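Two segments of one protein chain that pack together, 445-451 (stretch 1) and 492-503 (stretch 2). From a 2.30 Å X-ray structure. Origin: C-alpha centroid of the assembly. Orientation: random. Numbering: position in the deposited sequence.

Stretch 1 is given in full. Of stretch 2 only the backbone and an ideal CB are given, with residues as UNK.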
ATOM      1  N   ALA A 445       2.749 -22.745 -35.411  1.00 38.38           N
ATOM      2  CA  ALA A 445       2.929 -21.829 -36.542  1.00 35.18           C
ATOM      3  C   ALA A 445       2.719 -22.592 -37.850  1.00 35.75           C
ATOM      4  O   ALA A 445       3.137 -23.738 -37.970  1.00 38.89           O
ATOM      5  CB  ALA A 445       4.283 -21.167 -36.482  1.00 35.48           C
ATOM      6  N   TYR A 446       2.063 -21.934 -38.804  1.00 39.43           N
ATOM      7  CA  TYR A 446       1.779 -22.488 -40.125  1.00 38.98           C
ATOM      8  C   TYR A 446       2.132 -21.479 -41.226  1.00 36.40           C
ATOM      9  O   TYR A 446       2.025 -20.256 -41.072  1.00 35.59           O
ATOM     10  CB  TYR A 446       0.299 -22.865 -40.252  1.00 38.95           C
ATOM     11  CG  TYR A 446      -0.135 -23.914 -39.274  1.00 39.61           C
ATOM     12  CD1 TYR A 446      -0.020 -25.260 -39.561  1.00 45.30           C
ATOM     13  CD2 TYR A 446      -0.597 -23.564 -38.021  1.00 45.35           C
ATOM     14  CE1 TYR A 446      -0.399 -26.238 -38.648  1.00 46.92           C
ATOM     15  CE2 TYR A 446      -0.977 -24.524 -37.093  1.00 44.79           C
ATOM     16  CZ  TYR A 446      -0.878 -25.868 -37.403  1.00 43.26           C
ATOM     17  OH  TYR A 446      -1.242 -26.811 -36.485  1.00 47.72           O
ATOM     18  N   ALA A 447       2.518 -22.019 -42.367  1.00 37.70           N
ATOM     19  CA  ALA A 447       2.655 -21.225 -43.596  1.00 40.66           C
ATOM     20  C   ALA A 447       1.774 -21.855 -44.695  1.00 42.93           C
ATOM     21  O   ALA A 447       1.791 -23.089 -44.932  1.00 36.30           O
ATOM     22  CB  ALA A 447       4.118 -21.134 -43.999  1.00 37.50           C
ATOM     23  N   SER A 448       0.962 -21.036 -45.336  1.00 42.51           N
ATOM     24  CA  SER A 448       0.208 -21.555 -46.471  1.00 49.67           C
ATOM     25  C   SER A 448       0.571 -20.777 -47.748  1.00 51.28           C
ATOM     26  O   SER A 448       0.757 -19.536 -47.722  1.00 42.08           O
ATOM     27  CB  SER A 448      -1.266 -21.548 -46.204  1.00 45.55           C
ATOM     28  OG  SER A 448      -1.715 -20.222 -46.060  1.00 48.30           O
ATOM     29  N   VAL A 449       0.729 -21.548 -48.834  1.00 47.07           N
ATOM     30  CA  VAL A 449       1.020 -20.998 -50.142  1.00 52.41           C
ATOM     31  C   VAL A 449      -0.006 -21.531 -51.153  1.00 54.91           C
ATOM     32  O   VAL A 449      -0.249 -22.729 -51.281  1.00 51.35           O
ATOM     33  CB  VAL A 449       2.486 -21.213 -50.584  1.00 54.79           C
ATOM     34  CG1 VAL A 449       3.289 -22.110 -49.655  1.00 54.92           C
ATOM     35  CG2 VAL A 449       2.608 -21.664 -52.027  1.00 53.49           C
ATOM     36  N   THR A 450      -0.612 -20.570 -51.835  1.00 59.59           N
ATOM     37  CA  THR A 450      -1.584 -20.765 -52.877  1.00 62.07           C
ATOM     38  C   THR A 450      -0.872 -20.619 -54.226  1.00 64.46           C
ATOM     39  O   THR A 450      -0.497 -19.515 -54.587  1.00 57.38           O
ATOM     40  CB  THR A 450      -2.703 -19.734 -52.702  1.00 66.51           C
ATOM     41  OG1 THR A 450      -3.181 -19.877 -51.367  1.00 68.25           O
ATOM     42  CG2 THR A 450      -3.850 -19.902 -53.670  1.00 75.58           C
ATOM     43  N   ASP A 451      -0.651 -21.734 -54.929  1.00 71.14           N
ATOM     44  CA  ASP A 451      -0.099 -21.736 -56.309  1.00 75.22           C
ATOM     45  C   ASP A 451      -1.106 -21.086 -57.310  1.00 72.09           C
ATOM     46  O   ASP A 451      -2.091 -20.453 -56.900  1.00 74.39           O
ATOM     47  CB  ASP A 451       0.303 -23.176 -56.743  1.00 73.17           C
ATOM     48  CG  ASP A 451      -0.933 -24.126 -56.960  1.00 74.52           C
ATOM     49  OD1 ASP A 451      -2.108 -23.678 -57.020  1.00 67.59           O
ATOM     50  OD2 ASP A 451      -0.725 -25.348 -57.066  1.00 66.27           O
ATOM     51  N   UNK A 492      10.527 -26.689 -43.019  1.00 36.50           N
ATOM     52  CA  UNK A 492       9.532 -27.547 -43.621  1.00 40.29           C
ATOM     53  C   UNK A 492       9.276 -27.075 -45.060  1.00 40.05           C
ATOM     54  O   UNK A 492       8.701 -27.820 -45.806  1.00 40.38           O
ATOM     55  CB  UNK A 492       8.243 -27.545 -42.798  1.00 40.29           C
ATOM     56  N   UNK A 493       9.713 -25.881 -45.465  1.00 43.69           N
ATOM     57  CA  UNK A 493       9.261 -25.412 -46.769  1.00 41.18           C
ATOM     58  C   UNK A 493      10.409 -25.225 -47.767  1.00 40.90           C
ATOM     59  O   UNK A 493      11.561 -24.979 -47.424  1.00 39.34           O
ATOM     60  CB  UNK A 493       8.504 -24.093 -46.605  1.00 41.18           C
ATOM     61  N   UNK A 494      10.064 -25.403 -49.056  1.00 43.81           N
ATOM     62  CA  UNK A 494      10.964 -25.104 -50.160  1.00 40.67           C
ATOM     63  C   UNK A 494      11.416 -23.642 -50.070  1.00 36.25           C
ATOM     64  O   UNK A 494      10.618 -22.765 -49.754  1.00 31.59           O
ATOM     65  CB  UNK A 494      10.285 -25.382 -51.503  1.00 40.67           C
ATOM     66  N   UNK A 495      12.703 -23.411 -50.299  1.00 37.92           N
ATOM     67  CA  UNK A 495      13.298 -22.118 -50.013  1.00 37.24           C
ATOM     68  C   UNK A 495      12.594 -21.020 -50.817  1.00 39.12           C
ATOM     69  O   UNK A 495      12.347 -19.926 -50.304  1.00 42.56           O
ATOM     70  CB  UNK A 495      14.796 -22.139 -50.325  1.00 37.24           C
ATOM     71  N   UNK A 496      12.265 -21.325 -52.062  1.00 37.01           N
ATOM     72  CA  UNK A 496      11.689 -20.362 -52.957  1.00 36.40           C
ATOM     73  C   UNK A 496      10.229 -20.087 -52.644  1.00 35.35           C
ATOM     74  O   UNK A 496       9.679 -19.110 -53.111  1.00 39.86           O
ATOM     75  CB  UNK A 496      11.836 -20.844 -54.402  1.00 36.40           C
ATOM     76  N   UNK A 497       9.584 -20.931 -51.855  1.00 36.67           N
ATOM     77  CA  UNK A 497       8.202 -20.699 -51.446  1.00 36.09           C
ATOM     78  C   UNK A 497       8.035 -19.692 -50.287  1.00 36.87           C
ATOM     79  O   UNK A 497       6.921 -19.208 -50.050  1.00 37.37           O
ATOM     80  CB  UNK A 497       7.576 -22.036 -51.043  1.00 36.09           C
ATOM     81  N   UNK A 498       9.114 -19.342 -49.577  1.00 36.71           N
ATOM     82  CA  UNK A 498       8.989 -18.452 -48.404  1.00 35.33           C
ATOM     83  C   UNK A 498       8.319 -17.137 -48.784  1.00 34.67           C
ATOM     84  O   UNK A 498       7.380 -16.740 -48.102  1.00 34.88           O
ATOM     85  CB  UNK A 498      10.363 -18.175 -47.790  1.00 35.33           C
ATOM     86  N   UNK A 499       8.763 -16.478 -49.869  1.00 37.56           N
ATOM     87  CA  UNK A 499       8.133 -15.197 -50.185  1.00 36.02           C
ATOM     88  C   UNK A 499       6.644 -15.290 -50.542  1.00 36.57           C
ATOM     89  O   UNK A 499       5.977 -14.298 -50.473  1.00 39.79           O
ATOM     90  CB  UNK A 499       8.884 -14.545 -51.348  1.00 36.02           C
ATOM     91  N   UNK A 500       6.127 -16.452 -50.878  1.00 35.22           N
ATOM     92  CA  UNK A 500       4.733 -16.548 -51.253  1.00 40.10           C
ATOM     93  C   UNK A 500       3.864 -16.973 -50.058  1.00 44.46           C
ATOM     94  O   UNK A 500       2.671 -17.252 -50.239  1.00 43.00           O
ATOM     95  CB  UNK A 500       4.570 -17.535 -52.411  1.00 40.10           C
ATOM     96  N   UNK A 501       4.438 -17.042 -48.856  1.00 40.51           N
ATOM     97  CA  UNK A 501       3.761 -17.694 -47.717  1.00 41.83           C
ATOM     98  C   UNK A 501       2.910 -16.687 -46.948  1.00 41.01           C
ATOM     99  O   UNK A 501       3.283 -15.504 -46.807  1.00 38.45           O
ATOM    100  CB  UNK A 501       4.783 -18.338 -46.778  1.00 41.83           C
ATOM    101  N   UNK A 502       1.726 -17.160 -46.548  1.00 43.07           N
ATOM    102  CA  UNK A 502       0.881 -16.441 -45.601  1.00 48.27           C
ATOM    103  C   UNK A 502       0.973 -17.205 -44.281  1.00 43.04           C
ATOM    104  O   UNK A 502       0.727 -18.408 -44.239  1.00 36.19           O
ATOM    105  CB  UNK A 502      -0.563 -16.325 -46.094  1.00 48.27           C
ATOM    106  N   UNK A 503       1.462 -16.511 -43.264  1.00 38.34           N
ATOM    107  CA  UNK A 503       1.747 -17.128 -41.986  1.00 39.49           C
ATOM    108  C   UNK A 503       0.561 -16.930 -41.038  1.00 37.91           C
ATOM    109  O   UNK A 503      -0.113 -15.925 -41.082  1.00 40.05           O
ATOM    110  CB  UNK A 503       3.029 -16.549 -41.384  1.00 39.49           C
TER

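Position 492 lies out of reach of stretch 1, so the contact sets no demand there; it is Ala492. At 493 the ideal CB has no atom of stretch 1 close by, yet CA-to-CB points toward it, where the methyl of Ala447 and CG1 of Val449 offer an apolar surface. A long, flexible apolar chain could span the gap. Met493 does: its SD lies 3.6 Å from Ala447 CB, and its CE lies 4.3 Å from Val449 CG1.

Positions 494, 495 and 496 are out of reach. A phi of -56° at 494 would admit proline, among others, and the residues are Pro494, Ala495 and Asp496. The backbone then winds through a 3-10 segment, with the backbone N of 497 donating to Pro494 O.

At 497 CA-to-CB points toward stretch 1, the ideal CB 4.5 Å from Val449 CG1. Val449 offers only an apolar side chain here, so an apolar chain would suit; a modest polar one would also be tolerated if its polar end found a partner elsewhere. Asp497 brings OD2 to 4.2 Å from Val449 CG1. Position 498 points away and 499 is out of reach; the phi of -64° at 499 permits proline. They are Val498 and Pro499.

Position 500 points toward Val449, its ideal CB 4.6 Å from Val449 CG2, so many chains with an aliphatic stem would suit. Lys500 packs its CB 4.5 Å from Val449 CB, and Lys500 NZ forms a salt bridge with Asp497 OD1 at 3.4 Å, its hydrogen bond weak.

At 501 the CB points sideways, 4.0 Å from Ala447 CB and 4.3 Å from Ser448 O. A small apolar group suits this close approach, and Ala501 supplies a methyl.

Position 502 pairs with Ser448 in antiparallel register: its N donates to Ser448 O at 2.8 Å, and its O accepts from Ser448 N at 2.9 Å, both nearly straight. These bonds need no particular side chain. The CB shares a face with Ser448, and the hydroxyl of Thr450 and the carbonyl of Ser448 invite a long donor, lysine or perhaps arginine. Lys502 bends back so that NZ donates to Thr450 OG1 at 2.9 Å and weakly to Ser448 O at 3.3 Å.

Position 503 forms the non-hydrogen-bonded pair with Ala447, and its CA approaches Tyr446 O at 3.3 Å in a CA-H...O contact. Because Ala447 projects only a methyl on their shared face, a large apolar or aromatic chain could cover it. Phe503 places CE1 3.6 Å from Ala447 CB, with Tyr446 O at the ring edge.

Stretch 2 (492-503) AMPADDVPKAKF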
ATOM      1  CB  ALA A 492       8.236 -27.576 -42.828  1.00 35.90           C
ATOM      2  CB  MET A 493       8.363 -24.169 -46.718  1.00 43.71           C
ATOM      3  CG  MET A 493       8.767 -23.019 -45.845  1.00 43.02           C
ATOM      4  SD  MET A 493       7.323 -21.936 -45.437  1.00 44.75           S
ATOM      5  CE  MET A 493       6.623 -21.561 -47.045  1.00 43.04           C
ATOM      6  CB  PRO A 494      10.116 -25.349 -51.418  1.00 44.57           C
ATOM      7  CG  PRO A 494       9.089 -26.352 -50.966  1.00 42.52           C
ATOM      8  CD  PRO A 494       8.749 -25.861 -49.576  1.00 41.11           C
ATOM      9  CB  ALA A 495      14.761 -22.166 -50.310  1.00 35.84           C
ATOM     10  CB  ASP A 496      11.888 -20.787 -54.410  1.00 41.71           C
ATOM     11  CG  ASP A 496      11.378 -22.219 -54.708  1.00 42.25           C
ATOM     12  OD1 ASP A 496      11.977 -23.219 -54.209  1.00 42.77           O
ATOM     13  OD2 ASP A 496      10.398 -22.343 -55.473  1.00 41.79           O
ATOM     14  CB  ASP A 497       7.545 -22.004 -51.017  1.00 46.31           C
ATOM     15  CG  ASP A 497       6.919 -22.814 -52.176  1.00 49.41           C
ATOM     16  OD1 ASP A 497       6.890 -22.398 -53.347  1.00 44.39           O
ATOM     17  OD2 ASP A 497       6.422 -23.907 -51.841  1.00 57.23           O
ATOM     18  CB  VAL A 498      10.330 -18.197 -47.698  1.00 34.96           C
ATOM     19  CG1 VAL A 498      10.239 -17.039 -46.718  1.00 34.48           C
ATOM     20  CG2 VAL A 498      10.782 -19.462 -46.979  1.00 36.63           C
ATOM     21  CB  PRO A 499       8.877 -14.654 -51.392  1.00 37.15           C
ATOM     22  CG  PRO A 499      10.193 -15.376 -51.331  1.00 38.89           C
ATOM     23  CD  PRO A 499       9.855 -16.749 -50.805  1.00 36.67           C
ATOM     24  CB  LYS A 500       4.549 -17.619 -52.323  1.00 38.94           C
ATOM     25  CG  LYS A 500       5.494 -17.545 -53.508  1.00 40.17           C
ATOM     26  CD  LYS A 500       5.193 -18.668 -54.461  1.00 42.31           C
ATOM     27  CE  LYS A 500       6.192 -18.833 -55.579  1.00 44.39           C
ATOM     28  NZ  LYS A 500       6.267 -20.263 -55.956  1.00 48.38           N
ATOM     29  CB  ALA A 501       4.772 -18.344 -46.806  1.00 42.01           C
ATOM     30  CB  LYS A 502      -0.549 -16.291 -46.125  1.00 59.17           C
ATOM     31  CG  LYS A 502      -0.691 -15.374 -47.346  1.00 74.38           C
ATOM     32  CD  LYS A 502      -1.644 -15.913 -48.432  1.00 85.97           C
ATOM     33  CE  LYS A 502      -1.017 -16.941 -49.365  1.00 84.27           C
ATOM     34  NZ  LYS A 502      -1.786 -18.214 -49.411  1.00 79.01           N
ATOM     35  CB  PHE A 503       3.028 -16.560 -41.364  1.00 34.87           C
ATOM     36  CG  PHE A 503       4.257 -16.751 -42.200  1.00 33.75           C
ATOM     37  CD1 PHE A 503       4.792 -18.015 -42.380  1.00 31.53           C
ATOM     38  CD2 PHE A 503       4.876 -15.662 -42.795  1.00 33.52           C
ATOM     39  CE1 PHE A 503       5.920 -18.189 -43.153  1.00 31.50           C
ATOM     40  CE2 PHE A 503       6.005 -15.835 -43.573  1.00 34.09           C
ATOM     41  CZ  PHE A 503       6.528 -17.099 -43.747  1.00 35.90           C
TER
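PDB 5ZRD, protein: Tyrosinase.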